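Local coordinates for protein translation elongation factor 1A (Methanosarcina mazei, PDB 3WND), which probably acts as a translation elongation factor of the SelB/EF-Tu type, binding GDP and, in its GTP-bound form, cysteinyl-tRNA(Cys), at residues A[306-320]-A[333-346]. Residues are numbered along the deposited sequence; the frame is centred on the assembly and turned at random.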
ATOM      1  N   VAL A 306      -9.482   4.948  -0.183  1.00 15.43           N
ATOM      2  CA  VAL A 306      -8.897   5.660  -1.303  1.00 16.34           C
ATOM      3  C   VAL A 306      -7.652   6.297  -0.744  1.00 14.11           C
ATOM      4  O   VAL A 306      -7.666   6.886   0.334  1.00 17.06           O
ATOM      5  CB  VAL A 306      -9.865   6.651  -1.999  1.00 15.35           C
ATOM      6  CG1 VAL A 306     -10.239   7.789  -1.053  1.00 17.80           C
ATOM      7  CG2 VAL A 306      -9.268   7.185  -3.330  1.00 14.52           C
ATOM      8  N   GLY A 307      -6.529   6.157  -1.473  1.00 16.20           N
ATOM      9  CA  GLY A 307      -5.259   6.609  -0.912  1.00 16.34           C
ATOM     10  C   GLY A 307      -5.022   5.908   0.439  1.00 12.83           C
ATOM     11  O   GLY A 307      -5.138   4.660   0.530  1.00 15.11           O
ATOM     12  N   LEU A 308      -4.721   6.710   1.487  1.00 15.11           N
ATOM     13  CA  LEU A 308      -4.507   6.131   2.814  1.00 14.41           C
ATOM     14  C   LEU A 308      -5.687   6.472   3.734  1.00 16.35           C
ATOM     15  O   LEU A 308      -5.547   6.510   4.978  1.00 17.84           O
ATOM     16  CB  LEU A 308      -3.163   6.614   3.394  1.00 17.76           C
ATOM     17  CG  LEU A 308      -1.972   6.446   2.443  1.00 15.59           C
ATOM     18  CD1 LEU A 308      -0.757   6.883   3.232  1.00 14.90           C
ATOM     19  CD2 LEU A 308      -1.772   4.993   1.950  1.00 18.65           C
ATOM     20  N   GLN A 309      -6.832   6.720   3.099  1.00 15.34           N
ATOM     21  CA  GLN A 309      -8.091   7.035   3.864  1.00 18.11           C
ATOM     22  C   GLN A 309      -9.005   5.787   3.868  1.00 17.01           C
ATOM     23  O   GLN A 309      -8.994   4.953   2.937  1.00 16.99           O
ATOM     24  CB  GLN A 309      -8.774   8.222   3.223  1.00 16.31           C
ATOM     25  CG  GLN A 309      -7.971   9.484   3.303  1.00 15.72           C
ATOM     26  CD  GLN A 309      -8.382  10.503   2.198  1.00 18.87           C
ATOM     27  OE1 GLN A 309      -8.752  11.656   2.493  1.00 17.67           O
ATOM     28  NE2 GLN A 309      -8.262  10.095   0.925  1.00 17.56           N
ATOM     29  N   SER A 310      -9.826   5.663   4.924  1.00 19.69           N
ATOM     30  CA  SER A 310     -10.742   4.545   4.994  1.00 22.61           C
ATOM     31  C   SER A 310     -11.926   4.932   5.832  1.00 28.69           C
ATOM     32  O   SER A 310     -11.749   5.167   7.049  1.00 37.57           O
ATOM     33  CB  SER A 310     -10.070   3.320   5.635  1.00 24.98           C
ATOM     34  OG  SER A 310      -9.462   3.639   6.896  1.00 24.37           O
ATOM     35  N   GLU A 311     -13.135   4.939   5.245  1.00 22.51           N
ATOM     36  CA  GLU A 311     -14.320   5.395   6.007  1.00 22.66           C
ATOM     37  C   GLU A 311     -15.535   4.597   5.585  1.00 18.99           C
ATOM     38  O   GLU A 311     -15.614   4.160   4.391  1.00 21.39           O
ATOM     39  CB  GLU A 311     -14.518   6.845   5.647  1.00 23.81           C
ATOM     40  CG  GLU A 311     -13.341   7.778   6.089  1.00 37.51           C
ATOM     41  CD  GLU A 311     -12.961   7.766   7.601  1.00 37.06           C
ATOM     42  OE1 GLU A 311     -13.757   7.318   8.454  1.00 32.03           O
ATOM     43  OE2 GLU A 311     -11.833   8.236   8.010  1.00 31.04           O
ATOM     44  N   PRO A 312     -16.536   4.435   6.484  1.00 22.42           N
ATOM     45  CA  PRO A 312     -17.850   3.869   6.117  1.00 22.94           C
ATOM     46  C   PRO A 312     -18.635   4.730   5.091  1.00 24.66           C
ATOM     47  O   PRO A 312     -18.619   5.978   5.142  1.00 24.42           O
ATOM     48  CB  PRO A 312     -18.620   3.798   7.475  1.00 22.24           C
ATOM     49  CG  PRO A 312     -17.958   4.709   8.389  1.00 29.27           C
ATOM     50  CD  PRO A 312     -16.542   4.980   7.859  1.00 26.54           C
ATOM     51  N   VAL A 313     -19.307   4.057   4.160  1.00 19.97           N
ATOM     52  CA  VAL A 313     -20.157   4.730   3.174  1.00 20.35           C
ATOM     53  C   VAL A 313     -21.484   3.995   3.029  1.00 23.51           C
ATOM     54  O   VAL A 313     -21.606   2.796   3.402  1.00 21.39           O
ATOM     55  CB  VAL A 313     -19.491   4.928   1.783  1.00 20.78           C
ATOM     56  CG1 VAL A 313     -18.287   5.823   1.912  1.00 21.37           C
ATOM     57  CG2 VAL A 313     -19.082   3.589   1.200  1.00 20.66           C
ATOM     58  N   ARG A 314     -22.488   4.699   2.499  1.00 23.83           N
ATOM     59  CA  ARG A 314     -23.783   4.082   2.174  1.00 20.44           C
ATOM     60  C   ARG A 314     -24.020   4.072   0.694  1.00 22.37           C
ATOM     61  O   ARG A 314     -23.650   5.039   0.013  1.00 26.97           O
ATOM     62  CB  ARG A 314     -24.936   4.792   2.926  1.00 27.87           C
ATOM     63  CG  ARG A 314     -26.275   4.179   2.631  1.00 38.76           C
ATOM     64  CD  ARG A 314     -27.345   4.850   3.488  1.00 54.03           C
ATOM     65  NE  ARG A 314     -27.459   4.135   4.770  1.00 63.72           N
ATOM     66  CZ  ARG A 314     -26.670   4.311   5.845  1.00 63.06           C
ATOM     67  NH1 ARG A 314     -25.690   5.237   5.860  1.00 79.96           N
ATOM     68  NH2 ARG A 314     -26.881   3.567   6.931  1.00 79.68           N
ATOM     69  N   VAL A 315     -24.592   2.979   0.151  1.00 24.97           N
ATOM     70  CA  VAL A 315     -24.849   2.921  -1.291  1.00 21.82           C
ATOM     71  C   VAL A 315     -26.208   3.609  -1.493  1.00 25.98           C
ATOM     72  O   VAL A 315     -27.203   3.150  -0.953  1.00 32.02           O
ATOM     73  CB  VAL A 315     -25.022   1.482  -1.760  1.00 22.48           C
ATOM     74  CG1 VAL A 315     -25.476   1.509  -3.220  1.00 25.27           C
ATOM     75  CG2 VAL A 315     -23.704   0.669  -1.591  1.00 24.22           C
ATOM     76  N   GLU A 316     -26.217   4.736  -2.230  1.00 23.13           N
ATOM     77  CA  GLU A 316     -27.419   5.500  -2.418  1.00 24.12           C
ATOM     78  C   GLU A 316     -28.176   5.071  -3.687  1.00 22.61           C
ATOM     79  O   GLU A 316     -29.383   5.095  -3.726  1.00 29.08           O
ATOM     80  CB  GLU A 316     -27.042   6.983  -2.503  1.00 27.30           C
ATOM     81  CG  GLU A 316     -26.405   7.532  -1.223  1.00 29.10           C
ATOM     82  CD  GLU A 316     -27.397   7.765  -0.092  1.00 38.63           C
ATOM     83  OE1 GLU A 316     -28.595   7.758  -0.321  1.00 47.26           O
ATOM     84  OE2 GLU A 316     -26.936   8.004   1.041  1.00 48.61           O
ATOM     85  N   LYS A 317     -27.403   4.683  -4.737  1.00 21.69           N
ATOM     86  CA  LYS A 317     -27.973   4.357  -6.011  1.00 22.49           C
ATOM     87  C   LYS A 317     -27.007   3.493  -6.763  1.00 27.41           C
ATOM     88  O   LYS A 317     -25.770   3.650  -6.647  1.00 27.42           O
ATOM     89  CB  LYS A 317     -28.341   5.641  -6.859  1.00 22.19           C
ATOM     90  CG  LYS A 317     -29.288   5.290  -8.058  1.00 33.26           C
ATOM     91  CD  LYS A 317     -29.437   6.391  -9.129  1.00 42.95           C
ATOM     92  CE  LYS A 317     -30.258   7.568  -8.636  1.00 37.33           C
ATOM     93  NZ  LYS A 317     -30.499   8.491  -9.780  1.00 38.60           N
ATOM     94  N   ILE A 318     -27.578   2.509  -7.473  1.00 20.31           N
ATOM     95  CA  ILE A 318     -26.819   1.621  -8.322  1.00 25.02           C
ATOM     96  C   ILE A 318     -27.355   1.788  -9.736  1.00 26.57           C
ATOM     97  O   ILE A 318     -28.563   1.691  -9.965  1.00 26.55           O
ATOM     98  CB  ILE A 318     -26.988   0.108  -7.895  1.00 21.89           C
ATOM     99  CG1 ILE A 318     -26.704  -0.022  -6.410  1.00 23.59           C
ATOM    100  CG2 ILE A 318     -26.087  -0.756  -8.783  1.00 22.70           C
ATOM    101  CD1 ILE A 318     -26.848  -1.429  -5.821  1.00 23.54           C
ATOM    102  N   LEU A 319     -26.439   2.065 -10.673  1.00 24.16           N
ATOM    103  CA  LEU A 319     -26.767   2.129 -12.093  1.00 26.71           C
ATOM    104  C   LEU A 319     -25.982   1.145 -12.919  1.00 35.42           C
ATOM    105  O   LEU A 319     -24.779   0.895 -12.675  1.00 33.98           O
ATOM    106  CB  LEU A 319     -26.560   3.547 -12.636  1.00 30.30           C
ATOM    107  CG  LEU A 319     -27.225   4.633 -11.767  1.00 36.78           C
ATOM    108  CD1 LEU A 319     -26.233   5.327 -10.841  1.00 37.37           C
ATOM    109  CD2 LEU A 319     -28.039   5.689 -12.552  1.00 39.41           C
ATOM    110  N   VAL A 320     -26.679   0.573 -13.906  1.00 37.09           N
ATOM    111  CA  VAL A 320     -26.041  -0.203 -14.960  1.00 41.82           C
ATOM    112  C   VAL A 320     -26.561   0.402 -16.259  1.00 53.26           C
ATOM    113  O   VAL A 320     -27.798   0.531 -16.435  1.00 55.85           O
ATOM    114  CB  VAL A 320     -26.426  -1.659 -14.847  1.00 36.40           C
ATOM    115  CG1 VAL A 320     -25.630  -2.462 -15.830  1.00 49.09           C
ATOM    116  CG2 VAL A 320     -26.021  -2.189 -13.505  1.00 32.33           C
ATOM    117  N   THR A 333     -20.211  -5.056 -13.470  1.00 21.79           N
ATOM    118  CA  THR A 333     -19.761  -3.700 -13.482  1.00 19.81           C
ATOM    119  C   THR A 333     -20.993  -2.786 -13.312  1.00 23.17           C
ATOM    120  O   THR A 333     -22.087  -3.099 -13.756  1.00 25.13           O
ATOM    121  CB  THR A 333     -18.956  -3.334 -14.760  1.00 24.15           C
ATOM    122  OG1 THR A 333     -19.828  -3.480 -15.855  1.00 29.47           O
ATOM    123  CG2 THR A 333     -17.759  -4.234 -15.006  1.00 28.09           C
ATOM    124  N   CYS A 334     -20.822  -1.715 -12.575  1.00 20.88           N
ATOM    125  CA  CYS A 334     -21.918  -0.828 -12.245  1.00 20.07           C
ATOM    126  C   CYS A 334     -21.352   0.545 -11.896  1.00 21.13           C
ATOM    127  O   CYS A 334     -20.145   0.701 -11.733  1.00 20.53           O
ATOM    128  CB  CYS A 334     -22.711  -1.388 -11.068  1.00 28.54           C
ATOM    129  SG  CYS A 334     -21.764  -1.457  -9.535  1.00 24.33           S
ATOM    130  N   VAL A 335     -22.255   1.510 -11.792  1.00 26.32           N
ATOM    131  CA  VAL A 335     -21.970   2.759 -11.149  1.00 25.62           C
ATOM    132  C   VAL A 335     -22.593   2.766  -9.797  1.00 24.36           C
ATOM    133  O   VAL A 335     -23.812   2.442  -9.610  1.00 26.16           O
ATOM    134  CB  VAL A 335     -22.392   3.993 -12.011  1.00 21.79           C
ATOM    135  CG1 VAL A 335     -22.205   5.282 -11.206  1.00 23.68           C
ATOM    136  CG2 VAL A 335     -21.571   3.982 -13.325  1.00 25.72           C
ATOM    137  N   LEU A 336     -21.783   3.154  -8.813  1.00 21.49           N
ATOM    138  CA  LEU A 336     -22.297   3.319  -7.492  1.00 18.97           C
ATOM    139  C   LEU A 336     -22.282   4.800  -7.060  1.00 21.19           C
ATOM    140  O   LEU A 336     -21.252   5.468  -7.126  1.00 22.48           O
ATOM    141  CB  LEU A 336     -21.550   2.492  -6.460  1.00 21.09           C
ATOM    142  CG  LEU A 336     -21.620   0.951  -6.631  1.00 19.05           C
ATOM    143  CD1 LEU A 336     -20.825   0.253  -5.485  1.00 16.78           C
ATOM    144  CD2 LEU A 336     -23.064   0.445  -6.654  1.00 21.88           C
ATOM    145  N   GLU A 337     -23.456   5.314  -6.644  1.00 24.04           N
ATOM    146  CA  GLU A 337     -23.470   6.623  -6.023  1.00 23.31           C
ATOM    147  C   GLU A 337     -23.377   6.308  -4.536  1.00 19.64           C
ATOM    148  O   GLU A 337     -24.220   5.622  -3.982  1.00 22.37           O
ATOM    149  CB  GLU A 337     -24.784   7.376  -6.467  1.00 24.45           C
ATOM    150  CG  GLU A 337     -24.410   8.336  -7.609  1.00 41.48           C
ATOM    151  CD  GLU A 337     -25.574   8.767  -8.469  1.00 37.79           C
ATOM    152  OE1 GLU A 337     -26.658   8.791  -7.913  1.00 35.76           O
ATOM    153  OE2 GLU A 337     -25.429   9.065  -9.695  1.00 46.33           O
ATOM    154  N   LEU A 338     -22.326   6.813  -3.884  1.00 19.61           N
ATOM    155  CA  LEU A 338     -22.078   6.515  -2.486  1.00 18.43           C
ATOM    156  C   LEU A 338     -22.127   7.805  -1.608  1.00 23.97           C
ATOM    157  O   LEU A 338     -21.686   8.811  -2.057  1.00 26.26           O
ATOM    158  CB  LEU A 338     -20.656   5.887  -2.375  1.00 24.73           C
ATOM    159  CG  LEU A 338     -20.477   4.569  -3.101  1.00 20.14           C
ATOM    160  CD1 LEU A 338     -18.986   4.219  -2.899  1.00 25.95           C
ATOM    161  CD2 LEU A 338     -21.351   3.452  -2.506  1.00 24.22           C
ATOM    162  N   SER A 339     -22.551   7.740  -0.348  1.00 24.97           N
ATOM    163  CA  SER A 339     -22.490   8.887   0.543  1.00 27.24           C
ATOM    164  C   SER A 339     -21.757   8.526   1.829  1.00 26.17           C
ATOM    165  O   SER A 339     -21.818   7.374   2.286  1.00 28.81           O
ATOM    166  CB  SER A 339     -23.889   9.354   0.922  1.00 28.63           C
ATOM    167  OG  SER A 339     -24.562   8.325   1.670  1.00 28.59           O
ATOM    168  N   GLY A 340     -21.127   9.521   2.438  1.00 27.28           N
ATOM    169  CA  GLY A 340     -20.357   9.307   3.697  1.00 27.60           C
ATOM    170  C   GLY A 340     -20.347  10.595   4.526  1.00 26.04           C
ATOM    171  O   GLY A 340     -20.932  11.621   4.126  1.00 32.48           O
ATOM    172  N   ASN A 341     -19.743  10.547   5.701  1.00 31.77           N
ATOM    173  CA  ASN A 341     -19.778  11.680   6.651  1.00 31.84           C
ATOM    174  C   ASN A 341     -18.545  12.571   6.533  1.00 31.40           C
ATOM    175  O   ASN A 341     -18.657  13.794   6.512  1.00 49.43           O
ATOM    176  CB  ASN A 341     -19.917  11.192   8.112  1.00 40.71           C
ATOM    177  CG  ASN A 341     -21.239  10.464   8.357  1.00 40.70           C
ATOM    178  OD1 ASN A 341     -22.262  10.761   7.740  1.00 54.26           O
ATOM    179  ND2 ASN A 341     -21.246   9.575   9.324  1.00 63.38           N
ATOM    180  N   LYS A 342     -17.390  11.965   6.344  1.00 25.99           N
ATOM    181  CA  LYS A 342     -16.161  12.684   6.449  1.00 26.20           C
ATOM    182  C   LYS A 342     -15.743  13.159   5.051  1.00 28.45           C
ATOM    183  O   LYS A 342     -16.035  12.499   4.072  1.00 28.02           O
ATOM    184  CB  LYS A 342     -15.136  11.677   6.932  1.00 45.24           C
ATOM    185  CG  LYS A 342     -13.847  12.231   7.471  1.00 42.15           C
ATOM    186  CD  LYS A 342     -13.275  11.319   8.543  1.00 37.06           C
ATOM    187  CE  LYS A 342     -11.747  11.437   8.587  1.00 51.54           C
ATOM    188  NZ  LYS A 342     -11.207  10.369   9.478  1.00 43.23           N
ATOM    189  N   LYS A 343     -15.060  14.293   4.988  1.00 25.99           N
ATOM    190  CA  LYS A 343     -14.478  14.804   3.773  1.00 26.37           C
ATOM    191  C   LYS A 343     -13.197  14.030   3.478  1.00 26.86           C
ATOM    192  O   LYS A 343     -12.279  13.970   4.313  1.00 27.24           O
ATOM    193  CB  LYS A 343     -14.145  16.343   3.942  1.00 29.51           C
ATOM    194  CG  LYS A 343     -15.286  17.295   3.637  1.00 36.48           C
ATOM    195  CD  LYS A 343     -14.936  18.788   3.784  1.00 41.57           C
ATOM    196  CE  LYS A 343     -14.417  19.203   5.162  1.00 48.23           C
ATOM    197  NZ  LYS A 343     -14.419  20.703   5.253  1.00 57.98           N
ATOM    198  N   LEU A 344     -13.109  13.470   2.263  1.00 22.92           N
ATOM    199  CA  LEU A 344     -11.894  12.786   1.792  1.00 18.86           C
ATOM    200  C   LEU A 344     -11.321  13.519   0.607  1.00 17.74           C
ATOM    201  O   LEU A 344     -12.063  14.061  -0.251  1.00 19.70           O
ATOM    202  CB  LEU A 344     -12.193  11.304   1.497  1.00 21.86           C
ATOM    203  CG  LEU A 344     -12.742  10.414   2.622  1.00 22.09           C
ATOM    204  CD1 LEU A 344     -12.793   8.968   2.121  1.00 27.06           C
ATOM    205  CD2 LEU A 344     -11.881  10.471   3.854  1.00 23.45           C
ATOM    206  N   ALA A 345      -9.982  13.398   0.465  1.00 21.06           N
ATOM    207  CA  ALA A 345      -9.207  13.988  -0.669  1.00 18.56           C
ATOM    208  C   ALA A 345      -8.745  12.952  -1.652  1.00 18.13           C
ATOM    209  O   ALA A 345      -8.289  11.894  -1.237  1.00 19.98           O
ATOM    210  CB  ALA A 345      -7.915  14.711  -0.176  1.00 19.86           C
ATOM    211  N   TYR A 346      -8.880  13.275  -2.920  1.00 16.86           N
ATOM    212  CA  TYR A 346      -8.414  12.316  -3.938  1.00 15.55           C
ATOM    213  C   TYR A 346      -8.329  13.024  -5.293  1.00 17.89           C
ATOM    214  O   TYR A 346      -8.877  14.156  -5.469  1.00 18.35           O
ATOM    215  CB  TYR A 346      -9.415  11.095  -4.030  1.00 17.14           C
ATOM    216  CG  TYR A 346     -10.821  11.464  -4.309  1.00 18.93           C
ATOM    217  CD1 TYR A 346     -11.333  11.449  -5.621  1.00 23.57           C
ATOM    218  CD2 TYR A 346     -11.656  11.882  -3.260  1.00 21.96           C
ATOM    219  CE1 TYR A 346     -12.691  11.848  -5.898  1.00 23.81           C
ATOM    220  CE2 TYR A 346     -12.963  12.302  -3.502  1.00 24.04           C
ATOM    221  CZ  TYR A 346     -13.481  12.261  -4.806  1.00 26.72           C
ATOM    222  OH  TYR A 346     -14.763  12.671  -5.024  1.00 26.69           O
TER
HETATM  223  O   HOH W   1     -17.093   8.585   5.289  1.00 39.05           O
HETATM  224  O   HOH W   2     -28.599  10.254  -8.743  1.00 46.51           O
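The carboxamide of Gln309 meets Ala345 with its edge: OE1 takes Ala345 N on a lone pair at 2.9 Å, and NE2 gives a hydrogen to Ala345 O at 2.8 Å. Leu344 CD2 lies over one face of this amide, 3.6 Å from Gln309 OE1. Strands 309-320 and 333-340 are neighbours in an antiparallel sheet; after the corner at 341-342 the chain continues as strand 343-346, which pairs with 278-280, and the two amide bonds tie it to 309-320. An alanine in place of Gln309 would probably leave both polar backbone atoms of Ala345 without these mates and uncover one side of Leu344. The Glu311 carboxylate is met from above its plane by Lys342 NZ, 2.7 Å from OE2 in a salt bridge, while Glu311 CG touches Leu344 CD2 at 3.8 Å. Within the sheet, Arg314 pairs with Ser339 and Leu319 with Val335; between them a classic beta bulge sets Glu316 and Lys317 opposite Glu337. On the buried face Leu338 CD1 touches Val313 CG2 and its CD2 Val315 CG2, while Leu336 CD2 runs alongside Ile318 CG1 at 3.7 Å. Beside the bulge, a water bridges Lys317 NZ (2.8 Å) and Glu337 OE1 (2.6 Å).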